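Local coordinates for protein oxaloacetate acetyl hydrolase (Cryphonectria parasitica, PDB 3LYE) that belongs to the phosphoenolpyruvate phosphomutase family of (beta/alpha) barrel proteins and carries calcium ions, at residues D76-I81 with L91-D96; E110-S115 with S161-I166. All coordinates share one frame; numbering follows the deposited sequence.

Interaction 1 (D76-I81 with L91-D96); sequences DNADMI and LIADMD. With CA (calcium ion), chain B.
In the beta/alpha barrel of this protein, helix 71-82 lies against the following strand, 91-94, and the two are joined through Ala78 and Ile81 on the helix and Leu91 and Ala93 on the strand. The short axes run nearly antiparallel, at 170° and 9.6 Å at their closest. Leu91 supplies most of the strand's surface: its CD2 sits 3.6 Å from the backbone O of Ala78, while its other branch, CD1, is 3.9 Å from CG2 of Ile81. With chi1 of -178°, CG of Leu91 extends opposite the backbone N and both methyls are carried to the helix, where the chain of Ile81 crosses it at about a right angle. Two small residues meet further along, Ala78 CB lying 4.3 Å from Ala93 CB, which lets the backbones come close. This is the alpha-to-beta return of the beta-alpha-beta crossover from strand 49-51 to its parallel neighbour 91-94, and the C-terminal end of the strand, the usual site of barrel ligands, carries a calcium ion. Asp94 OD2 binds the metal at 2.5 Å and Asp96 OD1 at 2.4 Å, and five waters add to the shell. Asp94 OD1 accepts a hydrogen bond from the backbone N of Asp96 at 2.7 Å, 42° out of the carboxylate plane, an Asx turn that ties the two ligand residues together, and Tyr99 OH is hydrogen-bonded to Asp96 OD2.

Interaction 2 (E110-S115 with S161-I166); sequences EHYIRS and SDFVLI
The last turn of helix 102-114 faces the turn that leads into strand 164-169, with the backbones nearest at Ile113 and Phe163, whose CA atoms are 6.8 Å apart. Ile113 touches the first and last residues of the turn, Ser161 and Phe163. Its CG1 lies 3.7 Å from CD2 of Phe163, and its CD1 is 3.7 Å from OG of Ser161. CG1, CG2 and CD1 of Ile113 all pack on the serine, CG1 on the Phe163 ring as well, and the isoleucine chain meets that of Phe163 at a slant. The Phe163 ring owes its place to a chi1 of -167°, which swings CG away from the backbone N and over to the helix. There CE2 comes to 4.0 Å from CB of Tyr112, and CZ lies at the edge of the tyrosine ring, near its plane. The phenol turns from Phe163 toward strand 91-94, where its OH is hydrogen-bonded to the backbone O of Asp94. The turn itself is an ST turn: the backbone N of Phe163 donates to OG of Ser161 at 3.0 Å and 157°, so the hydroxyl that Ile113 packs against is engaged by its own turn. Strand 164-169 continues from here into the parallel sheet beside strand 119-122, the strand that follows helix 102-114 in the chain. Helix 142-158 flanks the contact, with Lys156 on Ile113, while Arg17 of helix 12-22 is hydrogen-bonded to the backbone O atoms of Asp162 and Phe163.

In the fold
Interactions 1 and 2 illustrate how neighbouring units of a barrel wall touch each other: their centres are 10 Å apart, and helix 102-114 directly follows strand 91-94. Tyr112 bridges them twice. Its hydrogen bond to Asp94 spans 2.8 Å from OH to O, and its CE2 packs 3.8 Å from CB of Ala93. Ser115 OG and Asp79 OD2, 3.1 Å apart, form another polar link, between helix 71-82 and the residue just after helix 102-114. CD1 of Ile166 meets CG2 of Ile92 at 3.7 Å, on the face of the sheet turned from helix 71-82, across the intervening strand 119-122. The Tyr112 side chain lies about 9 Å from the calcium of interaction 1, too far to bind it, and reaches the site through the backbone of Asp94.

Interaction 1 (D76-I81 with L91-D96)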
ATOM      1  N   ASP A  76       6.161   4.665   3.330  1.00  9.45           N
ATOM      2  CA  ASP A  76       4.784   5.109   3.483  1.00 10.53           C
ATOM      3  C   ASP A  76       4.578   5.912   4.744  1.00  8.19           C
ATOM      4  O   ASP A  76       3.883   6.929   4.736  1.00  8.63           O
ATOM      5  CB  ASP A  76       3.825   3.929   3.446  1.00 13.80           C
ATOM      6  CG  ASP A  76       3.558   3.453   2.023  1.00 25.13           C
ATOM      7  OD1 ASP A  76       2.758   2.513   1.871  1.00 31.53           O
ATOM      8  OD2 ASP A  76       4.153   4.021   1.074  1.00 28.89           O
ATOM      9  N   ASN A  77       5.159   5.479   5.860  1.00  7.61           N
ATOM     10  CA  ASN A  77       4.976   6.221   7.098  1.00  8.13           C
ATOM     11  C   ASN A  77       5.695   7.558   7.040  1.00  8.14           C
ATOM     12  O   ASN A  77       5.173   8.557   7.512  1.00  8.65           O
ATOM     13  CB  ASN A  77       5.435   5.376   8.281  1.00  7.21           C
ATOM     14  CG  ASN A  77       4.676   5.669   9.558  1.00  7.80           C
ATOM     15  OD1 ASN A  77       3.483   5.960   9.537  1.00 11.60           O
ATOM     16  ND2 ASN A  77       5.350   5.538  10.672  1.00  8.41           N
ATOM     17  N   ALA A  78       6.879   7.593   6.460  1.00  7.36           N
ATOM     18  CA  ALA A  78       7.631   8.833   6.377  1.00  7.07           C
ATOM     19  C   ALA A  78       6.978   9.831   5.440  1.00  7.93           C
ATOM     20  O   ALA A  78       6.962  11.001   5.718  1.00  8.06           O
ATOM     21  CB  ALA A  78       9.083   8.554   5.970  1.00  7.88           C
ATOM     22  N   ASP A  79       6.454   9.359   4.329  1.00  7.71           N
ATOM     23  CA  ASP A  79       5.782  10.200   3.343  1.00  8.37           C
ATOM     24  C   ASP A  79       4.556  10.841   4.033  1.00  9.63           C
ATOM     25  O   ASP A  79       4.266  12.027   3.897  1.00 10.85           O
ATOM     26  CB  ASP A  79       5.389   9.304   2.174  1.00 10.20           C
ATOM     27  CG  ASP A  79       4.564   9.992   1.180  1.00 16.52           C
ATOM     28  OD1 ASP A  79       3.323   9.874   1.213  1.00 19.44           O
ATOM     29  OD2 ASP A  79       5.133  10.684   0.380  1.00 21.49           O
ATOM     30  N   MET A  80       3.839  10.036   4.804  1.00  7.92           N
ATOM     31  CA  MET A  80       2.694  10.543   5.513  1.00  7.72           C
ATOM     32  C   MET A  80       3.105  11.614   6.535  1.00  8.37           C
ATOM     33  O   MET A  80       2.561  12.723   6.556  1.00  9.10           O
ATOM     34  CB  MET A  80       1.929   9.396   6.206  1.00  8.32           C
ATOM     35  CG  MET A  80       0.684   9.835   6.955  1.00  8.37           C
ATOM     36  SD  MET A  80       0.980  10.338   8.699  1.00  9.98           S
ATOM     37  CE  MET A  80       1.480   8.777   9.447  1.00  9.22           C
ATOM     38  N   ILE A  81       4.081  11.297   7.368  1.00  8.06           N
ATOM     39  CA  ILE A  81       4.463  12.230   8.415  1.00  7.57           C
ATOM     40  C   ILE A  81       5.085  13.512   7.929  1.00  7.27           C
ATOM     41  O   ILE A  81       4.727  14.592   8.394  1.00  8.37           O
ATOM     42  CB  ILE A  81       5.414  11.522   9.426  1.00  7.88           C
ATOM     43  CG1 ILE A  81       4.669  10.434  10.202  1.00  7.90           C
ATOM     44  CG2 ILE A  81       6.050  12.540  10.381  1.00  7.64           C
ATOM     45  CD1 ILE A  81       5.565   9.453  10.898  1.00  9.26           C
ATOM     46  N   LEU A  91      11.664  16.255   8.750  1.00  8.24           N
ATOM     47  CA  LEU A  91      11.617  14.929   9.274  1.00  8.48           C
ATOM     48  C   LEU A  91      12.903  14.114   8.995  1.00  7.94           C
ATOM     49  O   LEU A  91      13.343  14.039   7.845  1.00  8.64           O
ATOM     50  CB  LEU A  91      10.464  14.115   8.600  1.00  8.41           C
ATOM     51  CG  LEU A  91      10.305  12.682   9.151  1.00  8.84           C
ATOM     52  CD1 LEU A  91       9.911  12.649  10.627  1.00  7.96           C
ATOM     53  CD2 LEU A  91       9.333  11.882   8.273  1.00  8.20           C
ATOM     54  N   ILE A  92      13.531  13.618  10.063  1.00  7.60           N
ATOM     55  CA  ILE A  92      14.658  12.713   9.946  1.00  7.10           C
ATOM     56  C   ILE A  92      14.004  11.325  10.124  1.00  6.92           C
ATOM     57  O   ILE A  92      13.229  11.148  11.084  1.00  8.87           O
ATOM     58  CB  ILE A  92      15.722  12.904  11.011  1.00  8.08           C
ATOM     59  CG1 ILE A  92      16.394  14.258  10.802  1.00 10.03           C
ATOM     60  CG2 ILE A  92      16.755  11.761  10.942  1.00  9.26           C
ATOM     61  CD1 ILE A  92      17.349  14.645  11.908  1.00 10.86           C
ATOM     62  N   ALA A  93      14.289  10.357   9.248  1.00  7.79           N
ATOM     63  CA  ALA A  93      13.723   9.035   9.361  1.00  8.42           C
ATOM     64  C   ALA A  93      14.772   7.954   9.381  1.00  9.30           C
ATOM     65  O   ALA A  93      15.816   8.071   8.757  1.00 10.56           O
ATOM     66  CB  ALA A  93      12.790   8.756   8.198  1.00  9.59           C
ATOM     67  N   ASP A  94      14.505   6.920  10.165  1.00  8.35           N
ATOM     68  CA  ASP A  94      15.368   5.764  10.181  1.00  8.10           C
ATOM     69  C   ASP A  94      15.303   5.129   8.786  1.00  9.52           C
ATOM     70  O   ASP A  94      14.209   5.091   8.194  1.00  8.62           O
ATOM     71  CB  ASP A  94      14.747   4.764  11.182  1.00  8.71           C
ATOM     72  CG  ASP A  94      15.574   3.526  11.456  1.00 11.01           C
ATOM     73  OD1 ASP A  94      16.639   3.329  10.832  1.00 10.80           O
ATOM     74  OD2 ASP A  94      15.125   2.745  12.348  1.00 13.24           O
ATOM     75  N   MET A  95      16.447   4.745   8.216  1.00  8.46           N
ATOM     76  CA  MET A  95      16.457   4.022   6.954  1.00  8.54           C
ATOM     77  C   MET A  95      17.170   2.661   7.145  1.00  8.79           C
ATOM     78  O   MET A  95      17.538   1.990   6.190  1.00  9.48           O
ATOM     79  CB  MET A  95      16.938   4.783   5.725  1.00  8.87           C
ATOM     80  CG  MET A  95      18.400   5.137   5.718  1.00  9.13           C
ATOM     81  SD  MET A  95      18.966   5.823   4.134  1.00 10.70           S
ATOM     82  CE  MET A  95      19.079   4.323   3.180  1.00 10.78           C
ATOM     83  N   ASP A  96      17.381   2.286   8.409  1.00  9.37           N
ATOM     84  CA  ASP A  96      17.975   1.002   8.732  1.00  9.62           C
ATOM     85  C   ASP A  96      19.256   0.752   7.907  1.00 10.36           C
ATOM     86  O   ASP A  96      20.171   1.571   7.997  1.00 11.09           O
ATOM     87  CB  ASP A  96      16.896  -0.075   8.576  1.00  9.79           C
ATOM     88  CG  ASP A  96      15.777   0.110   9.548  1.00  9.99           C
ATOM     89  OD1 ASP A  96      16.005  -0.173  10.716  1.00 12.49           O
ATOM     90  OD2 ASP A  96      14.701   0.589   9.162  1.00 12.24           O
TER
HETATM   91 CA    CA B 501      16.091   0.534  12.989  1.00 16.06          CA
HETATM   92  O   HOH W   1      17.996   1.903  12.653  1.00 13.90           O
HETATM   93  O   HOH W   2      17.952  -1.080  12.896  1.00 19.22           O
HETATM   94  O   HOH W   3      13.892  -0.216  13.022  1.00 17.20           O
HETATM   95  O   HOH W   4      16.135  -1.161  14.866  0.91 19.37           O
HETATM   96  O   HOH W   5      15.967   1.809  14.516  1.00 19.49           O

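Interaction 2 (E110-S115 with S161-I166)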
ATOM      1  N   GLU A 110      16.279   7.642  -2.737  1.00  7.66           N
ATOM      2  CA  GLU A 110      15.508   8.339  -3.750  1.00  7.80           C
ATOM      3  C   GLU A 110      14.065   8.495  -3.297  1.00  8.74           C
ATOM      4  O   GLU A 110      13.480   9.558  -3.466  1.00  9.09           O
ATOM      5  CB  GLU A 110      15.603   7.533  -5.020  1.00  9.57           C
ATOM      6  CG  GLU A 110      14.763   8.006  -6.167  1.00 13.23           C
ATOM      7  CD  GLU A 110      14.935   7.087  -7.356  1.00 25.63           C
ATOM      8  OE1 GLU A 110      15.081   5.845  -7.141  1.00 32.06           O
ATOM      9  OE2 GLU A 110      14.929   7.598  -8.482  1.00 27.50           O
ATOM     10  N   HIS A 111      13.459   7.421  -2.790  1.00  8.06           N
ATOM     11  CA  HIS A 111      12.068   7.465  -2.340  1.00  7.84           C
ATOM     12  C   HIS A 111      11.872   8.424  -1.156  1.00  8.37           C
ATOM     13  O   HIS A 111      10.904   9.168  -1.098  1.00  8.54           O
ATOM     14  CB  HIS A 111      11.563   6.061  -2.033  1.00  9.53           C
ATOM     15  CG  HIS A 111      11.271   5.267  -3.265  1.00 12.83           C
ATOM     16  ND1 HIS A 111      10.118   4.544  -3.427  1.00 23.10           N
ATOM     17  CD2 HIS A 111      11.977   5.098  -4.406  1.00 13.19           C
ATOM     18  CE1 HIS A 111      10.112   3.978  -4.620  1.00 19.80           C
ATOM     19  NE2 HIS A 111      11.214   4.324  -5.248  1.00 15.88           N
ATOM     20  N   TYR A 112      12.820   8.414  -0.233  1.00  8.10           N
ATOM     21  CA  TYR A 112      12.755   9.312   0.914  1.00  7.75           C
ATOM     22  C   TYR A 112      12.840  10.754   0.390  1.00  7.29           C
ATOM     23  O   TYR A 112      12.075  11.634   0.806  1.00  7.90           O
ATOM     24  CB  TYR A 112      13.854   9.032   1.933  1.00  7.63           C
ATOM     25  CG  TYR A 112      13.556   7.948   2.949  1.00  8.54           C
ATOM     26  CD1 TYR A 112      12.691   6.880   2.662  1.00  9.48           C
ATOM     27  CD2 TYR A 112      14.185   7.973   4.170  1.00  8.17           C
ATOM     28  CE1 TYR A 112      12.471   5.889   3.599  1.00  9.13           C
ATOM     29  CE2 TYR A 112      13.971   6.998   5.101  1.00  7.92           C
ATOM     30  CZ  TYR A 112      13.096   5.956   4.815  1.00  9.55           C
ATOM     31  OH  TYR A 112      12.894   4.964   5.759  1.00 10.41           O
ATOM     32  N   ILE A 113      13.785  11.014  -0.496  1.00  7.91           N
ATOM     33  CA  ILE A 113      13.928  12.356  -1.044  1.00  8.04           C
ATOM     34  C   ILE A 113      12.643  12.834  -1.732  1.00  7.99           C
ATOM     35  O   ILE A 113      12.180  13.955  -1.496  1.00  9.81           O
ATOM     36  CB  ILE A 113      15.139  12.423  -2.005  1.00  8.16           C
ATOM     37  CG1 ILE A 113      16.434  12.444  -1.175  1.00  8.10           C
ATOM     38  CG2 ILE A 113      15.118  13.645  -2.929  1.00  9.81           C
ATOM     39  CD1 ILE A 113      17.688  12.242  -1.986  1.00  9.74           C
ATOM     40  N   ARG A 114      12.102  11.988  -2.601  1.00  9.44           N
ATOM     41  CA  ARG A 114      10.863  12.270  -3.336  1.00 11.12           C
ATOM     42  C   ARG A 114       9.701  12.548  -2.400  1.00 10.73           C
ATOM     43  O   ARG A 114       8.805  13.339  -2.722  1.00 13.15           O
ATOM     44  CB  ARG A 114      10.457  11.043  -4.218  1.00 11.60           C
ATOM     45  CG  ARG A 114      11.256  10.966  -5.454  1.00 14.72           C
ATOM     46  CD  ARG A 114      11.170   9.641  -6.182  1.00 14.87           C
ATOM     47  NE  ARG A 114       9.849   9.074  -6.236  1.00 12.77           N
ATOM     48  CZ  ARG A 114       9.589   7.832  -6.597  1.00 15.53           C
ATOM     49  NH1 ARG A 114       8.329   7.408  -6.556  1.00 16.32           N
ATOM     50  NH2 ARG A 114      10.567   7.037  -7.016  1.00 17.59           N
ATOM     51  N   SER A 115       9.710  11.852  -1.270  1.00 10.31           N
ATOM     52  CA  SER A 115       8.660  11.973  -0.265  1.00 10.96           C
ATOM     53  C   SER A 115       8.843  13.133   0.703  1.00 10.09           C
ATOM     54  O   SER A 115       8.136  13.231   1.692  1.00 11.03           O
ATOM     55  CB  SER A 115       8.523  10.674   0.526  1.00 10.94           C
ATOM     56  OG  SER A 115       7.940   9.644  -0.256  1.00 14.77           O
ATOM     57  N   SER A 161      19.832  17.048  -4.213  1.00 12.88           N
ATOM     58  CA  SER A 161      19.120  17.245  -2.971  1.00 10.21           C
ATOM     59  C   SER A 161      19.981  17.645  -1.787  1.00 12.27           C
ATOM     60  O   SER A 161      21.140  17.275  -1.711  1.00 13.45           O
ATOM     61  CB  SER A 161      18.431  15.917  -2.634  1.00 12.15           C
ATOM     62  OG  SER A 161      17.841  15.892  -1.356  1.00 11.11           O
ATOM     63  N   ASP A 162      19.385  18.397  -0.873  1.00 11.09           N
ATOM     64  CA  ASP A 162      20.029  18.837   0.346  1.00 10.89           C
ATOM     65  C   ASP A 162      19.882  17.785   1.459  1.00  9.94           C
ATOM     66  O   ASP A 162      20.300  18.022   2.574  1.00 11.09           O
ATOM     67  CB  ASP A 162      19.416  20.133   0.842  1.00 13.37           C
ATOM     68  CG  ASP A 162      20.010  21.353   0.189  1.00 21.34           C
ATOM     69  OD1 ASP A 162      19.437  22.418   0.376  1.00 28.40           O
ATOM     70  OD2 ASP A 162      21.046  21.263  -0.477  1.00 25.38           O
ATOM     71  N   PHE A 163      19.308  16.631   1.117  1.00  9.83           N
ATOM     72  CA  PHE A 163      19.085  15.512   2.063  1.00  8.72           C
ATOM     73  C   PHE A 163      20.290  15.339   2.995  1.00  8.88           C
ATOM     74  O   PHE A 163      21.413  15.233   2.528  1.00 10.58           O
ATOM     75  CB  PHE A 163      18.855  14.233   1.251  1.00  8.45           C
ATOM     76  CG  PHE A 163      18.314  13.058   2.033  1.00  9.21           C
ATOM     77  CD1 PHE A 163      19.139  11.979   2.325  1.00 10.78           C
ATOM     78  CD2 PHE A 163      16.990  12.992   2.397  1.00  9.99           C
ATOM     79  CE1 PHE A 163      18.657  10.873   2.979  1.00 10.90           C
ATOM     80  CE2 PHE A 163      16.512  11.865   3.027  1.00 11.08           C
ATOM     81  CZ  PHE A 163      17.338  10.821   3.290  1.00 10.06           C
ATOM     82  N   VAL A 164      20.001  15.169   4.284  1.00  9.07           N
ATOM     83  CA  VAL A 164      21.051  15.002   5.281  1.00  9.16           C
ATOM     84  C   VAL A 164      21.227  13.523   5.597  1.00  9.16           C
ATOM     85  O   VAL A 164      20.340  12.893   6.208  1.00 10.11           O
ATOM     86  CB  VAL A 164      20.686  15.796   6.534  1.00  9.51           C
ATOM     87  CG1 VAL A 164      21.681  15.550   7.668  1.00 10.30           C
ATOM     88  CG2 VAL A 164      20.585  17.274   6.185  1.00 10.33           C
ATOM     89  N   LEU A 165      22.357  12.970   5.163  1.00  8.90           N
ATOM     90  CA  LEU A 165      22.646  11.585   5.385  1.00  8.54           C
ATOM     91  C   LEU A 165      23.447  11.420   6.656  1.00 10.01           C
ATOM     92  O   LEU A 165      24.538  11.986   6.792  1.00 10.71           O
ATOM     93  CB  LEU A 165      23.412  10.987   4.196  1.00 10.12           C
ATOM     94  CG  LEU A 165      23.694   9.474   4.390  1.00 12.84           C
ATOM     95  CD1 LEU A 165      22.391   8.632   4.269  1.00 12.44           C
ATOM     96  CD2 LEU A 165      24.735   9.020   3.403  1.00 14.80           C
ATOM     97  N   ILE A 166      22.900  10.659   7.591  1.00  8.79           N
ATOM     98  CA  ILE A 166      23.521  10.370   8.860  1.00  8.94           C
ATOM     99  C   ILE A 166      24.065   8.971   8.816  1.00  9.51           C
ATOM    100  O   ILE A 166      23.342   7.997   8.569  1.00 10.70           O
ATOM    101  CB  ILE A 166      22.498  10.486  10.016  1.00  9.70           C
ATOM    102  CG1 ILE A 166      21.917  11.896  10.098  1.00  9.96           C
ATOM    103  CG2 ILE A 166      23.123  10.030  11.360  1.00 11.62           C
ATOM    104  CD1 ILE A 166      20.385  11.905  10.344  1.00 11.00           C
TER